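Local structure of pollen allergen Phl p 6 (Phleum pratense, 6TRK) at residues Pro57-Val60 with Pro61-Asp64; Asp13-Ala16 with Ser17-Ala21; Asp81-Glu84 with Ala85-His89. The protein is a grass pollen allergen of the Poa p IX/Phl p VI family, folded as a compact all-helical bundle, whose natural role in the pollen is not firmly established. The protein carries 1 engineered substitution. All coordinates share one frame; numbering follows the deposited sequence.

Contact 1. Residues Pro57-Val60 with Pro61-Asp64; sequences PQLV and PKLD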
ATOM      1  N   PRO A  57      12.148  -8.713  -9.642  1.00 24.27           N
ATOM      2  CA  PRO A  57      12.621  -8.903  -8.269  1.00 26.12           C
ATOM      3  C   PRO A  57      13.383  -7.719  -7.710  1.00 29.75           C
ATOM      4  O   PRO A  57      13.457  -7.592  -6.484  1.00 25.04           O
ATOM      5  CB  PRO A  57      13.504 -10.159  -8.360  1.00 35.62           C
ATOM      6  CG  PRO A  57      13.708 -10.420  -9.831  1.00 31.55           C
ATOM      7  CD  PRO A  57      12.573  -9.790 -10.557  1.00 34.43           C
ATOM      8  N   GLN A  58      13.931  -6.839  -8.560  1.00 26.91           N
ATOM      9  CA  GLN A  58      14.595  -5.639  -8.076  1.00 26.61           C
ATOM     10  C   GLN A  58      13.634  -4.692  -7.367  1.00 25.53           C
ATOM     11  O   GLN A  58      14.065  -3.845  -6.584  1.00 25.90           O
ATOM     12  CB  GLN A  58      15.267  -4.916  -9.256  1.00 33.11           C
ATOM     13  CG  GLN A  58      14.290  -4.316 -10.259  1.00 28.22           C
ATOM     14  CD  GLN A  58      13.769  -5.296 -11.343  1.00 22.00           C
ATOM     15  OE1 GLN A  58      13.977  -6.531 -11.297  1.00 23.81           O
ATOM     16  NE2 GLN A  58      13.080  -4.735 -12.333  1.00 32.50           N
ATOM     17  N   LEU A  59      12.335  -4.804  -7.641  1.00 21.11           N
ATOM     18  CA  LEU A  59      11.348  -3.949  -6.987  1.00 20.66           C
ATOM     19  C   LEU A  59      10.995  -4.436  -5.590  1.00 19.63           C
ATOM     20  O   LEU A  59      10.436  -3.677  -4.794  1.00 18.08           O
ATOM     21  CB  LEU A  59      10.096  -3.895  -7.856  1.00 20.01           C
ATOM     22  CG  LEU A  59       8.923  -2.993  -7.483  1.00 25.51           C
ATOM     23  CD1 LEU A  59       9.362  -1.550  -7.500  1.00 34.71           C
ATOM     24  CD2 LEU A  59       7.794  -3.212  -8.461  1.00 23.66           C
ATOM     25  N   VAL A  60      11.276  -5.710  -5.281  1.00 17.83           N
ATOM     26  CA  VAL A  60      10.763  -6.295  -4.039  1.00 18.36           C
ATOM     27  C   VAL A  60      11.248  -5.547  -2.799  1.00 15.87           C
ATOM     28  O   VAL A  60      10.430  -5.307  -1.894  1.00 18.26           O
ATOM     29  CB  VAL A  60      11.102  -7.795  -3.989  1.00 22.84           C
ATOM     30  CG1 VAL A  60      10.791  -8.373  -2.627  1.00 23.10           C
ATOM     31  CG2 VAL A  60      10.329  -8.505  -5.063  1.00 21.84           C
ATOM     32  N   PRO A  61      12.534  -5.196  -2.661  1.00 19.35           N
ATOM     33  CA  PRO A  61      12.951  -4.461  -1.452  1.00 18.18           C
ATOM     34  C   PRO A  61      12.279  -3.120  -1.307  1.00 17.47           C
ATOM     35  O   PRO A  61      12.089  -2.642  -0.174  1.00 17.54           O
ATOM     36  CB  PRO A  61      14.464  -4.275  -1.630  1.00 22.20           C
ATOM     37  CG  PRO A  61      14.856  -5.218  -2.703  1.00 28.66           C
ATOM     38  CD  PRO A  61      13.675  -5.510  -3.543  1.00 22.47           C
ATOM     39  N   LYS A  62      11.946  -2.477  -2.434  1.00 16.12           N
ATOM     40  CA  LYS A  62      11.232  -1.200  -2.367  1.00 15.19           C
ATOM     41  C   LYS A  62       9.788  -1.415  -1.898  1.00 11.81           C
ATOM     42  O   LYS A  62       9.306  -0.678  -1.033  1.00 14.73           O
ATOM     43  CB  LYS A  62      11.276  -0.531  -3.738  1.00 17.19           C
ATOM     44  CG  LYS A  62      12.688  -0.076  -4.160  1.00 25.46           C
ATOM     45  CD  LYS A  62      12.628   0.507  -5.579  1.00 30.37           C
ATOM     46  CE  LYS A  62      13.982   0.845  -6.144  1.00 56.60           C
ATOM     47  NZ  LYS A  62      13.812   1.380  -7.527  1.00 74.76           N
ATOM     48  N   LEU A  63       9.101  -2.425  -2.449  1.00 13.72           N
ATOM     49  CA  LEU A  63       7.766  -2.745  -1.968  1.00 14.28           C
ATOM     50  C   LEU A  63       7.798  -3.138  -0.501  1.00 14.35           C
ATOM     51  O   LEU A  63       6.940  -2.682   0.278  1.00 14.37           O
ATOM     52  CB  LEU A  63       7.136  -3.850  -2.817  1.00 18.48           C
ATOM     53  CG  LEU A  63       6.755  -3.446  -4.251  1.00 18.97           C
ATOM     54  CD1 LEU A  63       6.256  -4.690  -5.017  1.00 22.99           C
ATOM     55  CD2 LEU A  63       5.713  -2.368  -4.233  1.00 18.65           C
ATOM     56  N   ASP A  64       8.797  -3.942  -0.079  1.00 13.42           N
ATOM     57  CA  ASP A  64       8.909  -4.294   1.339  1.00 16.52           C
ATOM     58  C   ASP A  64       8.965  -3.026   2.218  1.00 13.49           C
ATOM     59  O   ASP A  64       8.342  -2.969   3.284  1.00 14.28           O
ATOM     60  CB  ASP A  64      10.174  -5.113   1.621  1.00 13.18           C
ATOM     61  CG  ASP A  64      10.167  -6.506   1.032  1.00 23.17           C
ATOM     62  OD1 ASP A  64       9.099  -7.081   0.700  1.00 20.96           O
ATOM     63  OD2 ASP A  64      11.295  -7.061   0.936  1.00 22.73           O
TER
HETATM   64  O   HOH W   1      13.565  -1.311  -8.864  1.00 40.92           O
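The shortest sound polar bond joins D64 N to V60 O, at 2.8 Å. It is nearly straight, with an N-H...O angle of 166°. L63 N makes the matching bond to L59 O one residue earlier. Both are i to i+4 backbone bonds in the first turn of helix 60-76.

P61 is tolerated in this first turn, where its nitrogen, which has no hydrogen to donate, is not called on for an i to i+4 bond. The ring carbon P61 CD lies 3.6 Å from P57 O. P57 O instead accepts from V60 N at 3.1 Å. V60 CB lies 3.5 Å from P61 CD, a spacing set largely by the peptide link between them.

On the inner side L59 and L63 meet one turn apart. Their CG atoms are 3.9 Å apart, and the two side chains cross at a slant. L59 CG stands trans to its backbone N (chi1 -175°), which places it beside the carbonyl that leads to L63. L59 also touches L10 of helix 2-23, and V60 packs on A52 and V53 of helix 30-55. L63 reaches A52 and the engineered Y45 of helix 30-55, and I97 of helix 82-98.

The D64 carboxylate folds back beside V60, and D64 OD2 lies 3.8 Å from V60 CG1. The extended side chain of K62 runs back toward Q58. K62 NZ donates to a water at 3.0 Å, and that water gives a weak bond to Q58 O. The amide of Q58 is held by E7.

The chemistry suits a helix start. A proline stands where no amide donor is needed, and the i to i+4 bonds begin with the amides of L63 and D64. The D64 carboxylate lies beside V60 O without a hydrogen bond to it.

Contact 2. Residues Asp13-Ala16 with Ser17-Ala21; sequences DVNA and SFRAA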
ATOM      1  N   ASP A  13      -0.667  -2.042 -10.059  1.00 15.56           N
ATOM      2  CA  ASP A  13      -1.494  -3.121  -9.505  1.00 15.43           C
ATOM      3  C   ASP A  13      -1.517  -3.089  -7.982  1.00 14.74           C
ATOM      4  O   ASP A  13      -2.562  -3.333  -7.361  1.00 13.72           O
ATOM      5  CB  ASP A  13      -0.988  -4.476  -9.982  1.00 16.66           C
ATOM      6  CG  ASP A  13      -1.427  -4.803 -11.411  1.00 39.59           C
ATOM      7  OD1 ASP A  13      -2.539  -4.391 -11.788  1.00 44.26           O
ATOM      8  OD2 ASP A  13      -0.676  -5.480 -12.133  1.00 36.79           O
ATOM      9  N   VAL A  14      -0.379  -2.802  -7.357  1.00 17.06           N
ATOM     10  CA  VAL A  14      -0.363  -2.676  -5.893  1.00 11.97           C
ATOM     11  C   VAL A  14      -1.297  -1.571  -5.432  1.00 13.02           C
ATOM     12  O   VAL A  14      -2.059  -1.728  -4.469  1.00 12.56           O
ATOM     13  CB  VAL A  14       1.095  -2.411  -5.413  1.00 14.00           C
ATOM     14  CG1 VAL A  14       1.120  -1.992  -3.941  1.00 15.11           C
ATOM     15  CG2 VAL A  14       1.973  -3.616  -5.600  1.00 15.92           C
ATOM     16  N   ASN A  15      -1.284  -0.435  -6.132  1.00 12.47           N
ATOM     17  CA  ASN A  15      -2.141   0.680  -5.741  1.00 11.22           C
ATOM     18  C   ASN A  15      -3.619   0.358  -5.924  1.00 13.12           C
ATOM     19  O   ASN A  15      -4.431   0.668  -5.053  1.00 13.57           O
ATOM     20  CB  ASN A  15      -1.716   1.915  -6.541  1.00 14.95           C
ATOM     21  CG  ASN A  15      -1.997   3.192  -5.809  1.00 23.23           C
ATOM     22  OD1 ASN A  15      -2.548   3.210  -4.694  1.00 23.87           O
ATOM     23  ND2 ASN A  15      -1.582   4.299  -6.412  1.00 35.38           N
ATOM     24  N   ALA A  16      -3.971  -0.301  -7.010  1.00 14.16           N
ATOM     25  CA  ALA A  16      -5.363  -0.650  -7.254  1.00 16.89           C
ATOM     26  C   ALA A  16      -5.885  -1.623  -6.200  1.00 15.20           C
ATOM     27  O   ALA A  16      -7.013  -1.473  -5.725  1.00 14.05           O
ATOM     28  CB  ALA A  16      -5.504  -1.230  -8.669  1.00 17.83           C
ATOM     29  N   SER A  17      -5.076  -2.621  -5.827  1.00 14.89           N
ATOM     30  CA  SER A  17      -5.499  -3.549  -4.764  1.00 12.14           C
ATOM     31  C   SER A  17      -5.620  -2.845  -3.420  1.00 12.78           C
ATOM     32  O   SER A  17      -6.528  -3.135  -2.626  1.00 13.56           O
ATOM     33  CB  SER A  17      -4.505  -4.689  -4.662  1.00 13.57           C
ATOM     34  OG  SER A  17      -4.508  -5.488  -5.809  1.00 14.76           O
ATOM     35  N   PHE A  18      -4.671  -1.924  -3.136  1.00 12.54           N
ATOM     36  CA  PHE A  18      -4.754  -1.111  -1.925  1.00 13.40           C
ATOM     37  C   PHE A  18      -6.049  -0.293  -1.888  1.00 11.97           C
ATOM     38  O   PHE A  18      -6.730  -0.245  -0.866  1.00 12.67           O
ATOM     39  CB  PHE A  18      -3.473  -0.242  -1.863  1.00 11.08           C
ATOM     40  CG  PHE A  18      -3.516   0.879  -0.872  1.00 13.27           C
ATOM     41  CD1 PHE A  18      -3.533   0.646   0.487  1.00 12.61           C
ATOM     42  CD2 PHE A  18      -3.443   2.208  -1.321  1.00 17.13           C
ATOM     43  CE1 PHE A  18      -3.506   1.727   1.393  1.00 12.79           C
ATOM     44  CE2 PHE A  18      -3.428   3.286  -0.424  1.00 16.03           C
ATOM     45  CZ  PHE A  18      -3.451   3.047   0.930  1.00 15.63           C
ATOM     46  N   ARG A  19      -6.433   0.320  -3.000  1.00 11.94           N
ATOM     47  CA  ARG A  19      -7.693   1.068  -3.023  1.00 11.50           C
ATOM     48  C   ARG A  19      -8.892   0.146  -2.801  1.00 12.06           C
ATOM     49  O   ARG A  19      -9.850   0.513  -2.110  1.00 14.08           O
ATOM     50  CB  ARG A  19      -7.855   1.813  -4.355  1.00 16.12           C
ATOM     51  CG  ARG A  19      -6.857   2.919  -4.600  1.00 18.88           C
ATOM     52  CD  ARG A  19      -7.278   3.727  -5.836  1.00 23.69           C
ATOM     53  NE  ARG A  19      -7.055   3.035  -7.107  1.00 24.86           N
ATOM     54  CZ  ARG A  19      -5.928   3.109  -7.812  1.00 49.24           C
ATOM     55  NH1 ARG A  19      -4.894   3.826  -7.363  1.00 28.39           N
ATOM     56  NH2 ARG A  19      -5.828   2.449  -8.957  1.00 24.06           N
ATOM     57  N   ALA A  20      -8.854  -1.059  -3.374  1.00 12.84           N
ATOM     58  CA  ALA A  20      -9.930  -2.033  -3.127  1.00 13.78           C
ATOM     59  C   ALA A  20      -9.985  -2.434  -1.657  1.00 15.99           C
ATOM     60  O   ALA A  20     -11.055  -2.550  -1.073  1.00 13.29           O
ATOM     61  CB  ALA A  20      -9.730  -3.246  -4.037  1.00 14.27           C
ATOM     62  N   ALA A  21      -8.837  -2.600  -1.008  1.00 12.28           N
ATOM     63  CA  ALA A  21      -8.889  -2.892   0.421  1.00 11.81           C
ATOM     64  C   ALA A  21      -9.496  -1.748   1.225  1.00 13.83           C
ATOM     65  O   ALA A  21     -10.256  -1.972   2.184  1.00 15.04           O
ATOM     66  CB  ALA A  21      -7.478  -3.219   0.908  1.00 11.04           C
TER
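Helix 2-23 belongs to the four-helix bundle of this allergen, and N15 meets R19 one turn along it. R19 NH1 lies 3.3 Å from N15 CG. The amide and guanidinium planes stand 54° apart. N15 ND2 and R19 NH1 are both donors, so they form no hydrogen bond with each other.

R19 is bent at chi3 (-74°), and its head turns back along the helix. One face of the guanidinium lies over N15 O and A16 CA. R19 NH2 is 3.6 Å from A16 CA, and the same nitrogen makes a salt bridge to E12, further back on the helix.

N15 OD1 approaches the edge of the F18 ring, near its plane, 3.6 Å from F18 CD2. Underneath, the backbone bonds are regular. S17 N reaches D13 O at 3.0 Å, and R19 N reaches N15 O at 2.9 Å.

The helix packs on two neighbours. S17 OG is hydrogen-bonded to N48 ND2 of helix 30-55, and A21 packs on F37 of that helix. Toward helix 82-98, V14 touches F90, N15 touches L94 and F18 touches V87, and the F18 and F90 rings also meet, with their planes about 35° apart.

Contact 3. Residues Asp81-Glu84 with Ala85-His89; sequences DKYE and AFVLH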
ATOM      1  N   ASP A  81      -6.529   5.486  15.439  1.00 22.10           N
ATOM      2  CA  ASP A  81      -5.710   6.165  14.437  1.00 21.16           C
ATOM      3  C   ASP A  81      -5.016   5.208  13.482  1.00 15.58           C
ATOM      4  O   ASP A  81      -4.357   5.666  12.522  1.00 16.71           O
ATOM      5  CB  ASP A  81      -4.643   7.015  15.157  1.00 19.13           C
ATOM      6  CG  ASP A  81      -5.233   8.187  15.926  1.00 27.88           C
ATOM      7  OD1 ASP A  81      -6.257   8.739  15.472  1.00 27.85           O
ATOM      8  OD2 ASP A  81      -4.660   8.557  16.972  1.00 26.38           O
ATOM      9  N   LYS A  82      -5.126   3.896  13.721  1.00 15.39           N
ATOM     10  CA  LYS A  82      -4.326   2.930  12.976  1.00 12.42           C
ATOM     11  C   LYS A  82      -4.673   2.910  11.492  1.00 14.30           C
ATOM     12  O   LYS A  82      -3.776   2.825  10.642  1.00 12.54           O
ATOM     13  CB  LYS A  82      -4.517   1.529  13.581  1.00 15.60           C
ATOM     14  CG  LYS A  82      -3.959   1.412  14.971  1.00 18.10           C
ATOM     15  CD  LYS A  82      -4.120   0.016  15.531  1.00 16.92           C
ATOM     16  CE  LYS A  82      -3.440  -0.113  16.886  1.00 21.08           C
ATOM     17  NZ  LYS A  82      -1.927  -0.033  16.767  1.00 22.55           N
ATOM     18  N   TYR A  83      -5.966   2.963  11.147  1.00 13.42           N
ATOM     19  CA  TYR A  83      -6.315   2.839   9.740  1.00 12.41           C
ATOM     20  C   TYR A  83      -5.774   4.018   8.944  1.00 13.14           C
ATOM     21  O   TYR A  83      -5.109   3.840   7.921  1.00 12.79           O
ATOM     22  CB  TYR A  83      -7.840   2.677   9.577  1.00 13.32           C
ATOM     23  CG  TYR A  83      -8.314   2.679   8.138  1.00 13.04           C
ATOM     24  CD1 TYR A  83      -7.881   1.747   7.234  1.00 17.43           C
ATOM     25  CD2 TYR A  83      -9.235   3.628   7.710  1.00 18.24           C
ATOM     26  CE1 TYR A  83      -8.319   1.762   5.912  1.00 15.15           C
ATOM     27  CE2 TYR A  83      -9.675   3.662   6.393  1.00 20.18           C
ATOM     28  CZ  TYR A  83      -9.210   2.721   5.502  1.00 12.78           C
ATOM     29  OH  TYR A  83      -9.643   2.756   4.192  1.00 18.31           O
ATOM     30  N   GLU A  84      -6.009   5.232   9.428  1.00 14.02           N
ATOM     31  CA  GLU A  84      -5.486   6.381   8.680  1.00 16.88           C
ATOM     32  C   GLU A  84      -3.961   6.429   8.689  1.00 13.79           C
ATOM     33  O   GLU A  84      -3.366   6.829   7.684  1.00 14.93           O
ATOM     34  CB  GLU A  84      -6.081   7.661   9.219  1.00 18.41           C
ATOM     35  CG  GLU A  84      -7.624   7.732   9.007  1.00 31.42           C
ATOM     36  CD  GLU A  84      -8.059   7.817   7.532  1.00 46.43           C
ATOM     37  OE1 GLU A  84      -7.267   8.262   6.667  1.00 41.44           O
ATOM     38  OE2 GLU A  84      -9.216   7.450   7.238  1.00 54.50           O
ATOM     39  N   ALA A  85      -3.312   5.948   9.757  1.00 12.79           N
ATOM     40  CA  ALA A  85      -1.855   5.901   9.760  1.00 12.43           C
ATOM     41  C   ALA A  85      -1.327   4.964   8.685  1.00 15.58           C
ATOM     42  O   ALA A  85      -0.354   5.282   7.996  1.00 14.71           O
ATOM     43  CB  ALA A  85      -1.311   5.458  11.113  1.00 13.40           C
ATOM     44  N   PHE A  86      -1.953   3.790   8.529  1.00 12.01           N
ATOM     45  CA  PHE A  86      -1.531   2.902   7.457  1.00 11.82           C
ATOM     46  C   PHE A  86      -1.701   3.545   6.079  1.00 11.53           C
ATOM     47  O   PHE A  86      -0.764   3.546   5.251  1.00 10.77           O
ATOM     48  CB  PHE A  86      -2.326   1.588   7.502  1.00 12.19           C
ATOM     49  CG  PHE A  86      -1.738   0.505   6.614  1.00 10.91           C
ATOM     50  CD1 PHE A  86      -1.885   0.535   5.240  1.00  9.36           C
ATOM     51  CD2 PHE A  86      -1.034  -0.560   7.164  1.00 10.41           C
ATOM     52  CE1 PHE A  86      -1.336  -0.425   4.420  1.00 12.15           C
ATOM     53  CE2 PHE A  86      -0.522  -1.567   6.335  1.00 11.80           C
ATOM     54  CZ  PHE A  86      -0.669  -1.484   4.966  1.00 13.34           C
ATOM     55  N   VAL A  87      -2.907   4.041   5.801  1.00 12.28           N
ATOM     56  CA  VAL A  87      -3.259   4.578   4.499  1.00 12.22           C
ATOM     57  C   VAL A  87      -2.353   5.738   4.127  1.00 10.91           C
ATOM     58  O   VAL A  87      -1.858   5.802   3.003  1.00 11.98           O
ATOM     59  CB  VAL A  87      -4.732   5.005   4.505  1.00 12.59           C
ATOM     60  CG1 VAL A  87      -5.075   5.819   3.260  1.00 22.63           C
ATOM     61  CG2 VAL A  87      -5.634   3.774   4.583  1.00 16.12           C
ATOM     62  N   LEU A  88      -2.104   6.640   5.080  1.00 10.93           N
ATOM     63  CA  LEU A  88      -1.255   7.792   4.796  1.00 13.53           C
ATOM     64  C   LEU A  88       0.151   7.355   4.419  1.00 11.86           C
ATOM     65  O   LEU A  88       0.736   7.856   3.452  1.00 12.46           O
ATOM     66  CB  LEU A  88      -1.245   8.731   6.003  1.00 12.99           C
ATOM     67  CG  LEU A  88      -0.291   9.896   5.954  1.00 16.77           C
ATOM     68  CD1 LEU A  88      -0.699  10.842   4.858  1.00 17.65           C
ATOM     69  CD2 LEU A  88      -0.311  10.632   7.277  1.00 20.45           C
ATOM     70  N   HIS A  89       0.749   6.461   5.201  1.00 11.63           N
ATOM     71  CA  HIS A  89       2.153   6.148   4.933  1.00 11.97           C
ATOM     72  C   HIS A  89       2.316   5.194   3.759  1.00 12.54           C
ATOM     73  O   HIS A  89       3.292   5.305   3.000  1.00 12.34           O
ATOM     74  CB  HIS A  89       2.811   5.608   6.192  1.00  8.36           C
ATOM     75  CG  HIS A  89       2.921   6.642   7.265  1.00 12.50           C
ATOM     76  ND1 HIS A  89       1.904   6.912   8.165  1.00 12.91           N
ATOM     77  CD2 HIS A  89       3.901   7.535   7.526  1.00 12.12           C
ATOM     78  CE1 HIS A  89       2.270   7.904   8.954  1.00 14.01           C
ATOM     79  NE2 HIS A  89       3.480   8.310   8.581  1.00 13.16           N
TER
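E84, A85 and V87 lie in the first two turns of helix 82-98, the last helix of the four-helix bundle. V87 makes the main side-chain contact, with Y83. Its CG2 methyl sits over one face of the Y83 ring in a CH-pi contact. V87 CG2 is 4.0 Å from the centroid of the Y83 ring, 27° off the ring normal. The methyl is displaced toward the rim, so its closest ring atom is Y83 CE1, 3.6 Å away. Y83 CG is trans to the backbone N (chi1 174°), and this places the ring beside the following turn. The backbone supports the pair, since V87 N donates to Y83 O at 3.1 Å.

E84 contributes mainly through its backbone. E84 O accepts from L88 N at 2.9 Å. L88 CB also rests on E84 O, at 3.3 Å. The L88 side chain comes within about 4 Å of a bound zinc ion but has no ligand atom to offer; E92 and H104 are the residues that bind zinc in this structure.

A85 lies against the start of the helix. A85 N donates to D81 O at 3.0 Å. The A85 methyl also sits close to D81 O. F86 N also donates to K82 O.

V87 touches F18 and M22 of helix 2-23, while the Y83 ring meets F37 edge-to-face and F86 does the same with F37 and F41. Separately, K82 NZ is held by the backbone oxygens of A74 and A77.

A85 O takes two bonds from H89, one from its backbone N and one from its side chain. The side-chain bond is the shorter: H89 ND1 reaches A85 O at 2.8 Å, and the oxygen lies in the imidazole plane.

The three contacts follow one another along the chain. Contact 2 comes first, on helix 2-23. Contact 1 is next, at the start of helix 60-76, and contact 3 opens helix 82-98. The centres of contacts 1 and 3 are about 21 Å apart, on opposite sides of the chain's centre, and these two do not touch. Contact 2 touches both. L63 CD2 of contact 1 packs on V14 CG2 at 4.2 Å. F18 CZ packs on V87 O of contact 3 at 3.8 Å. Each contact is local to its own helix turns. The contacts lie on three of the four helices, and side chains of each also pack on the fourth, helix 30-55.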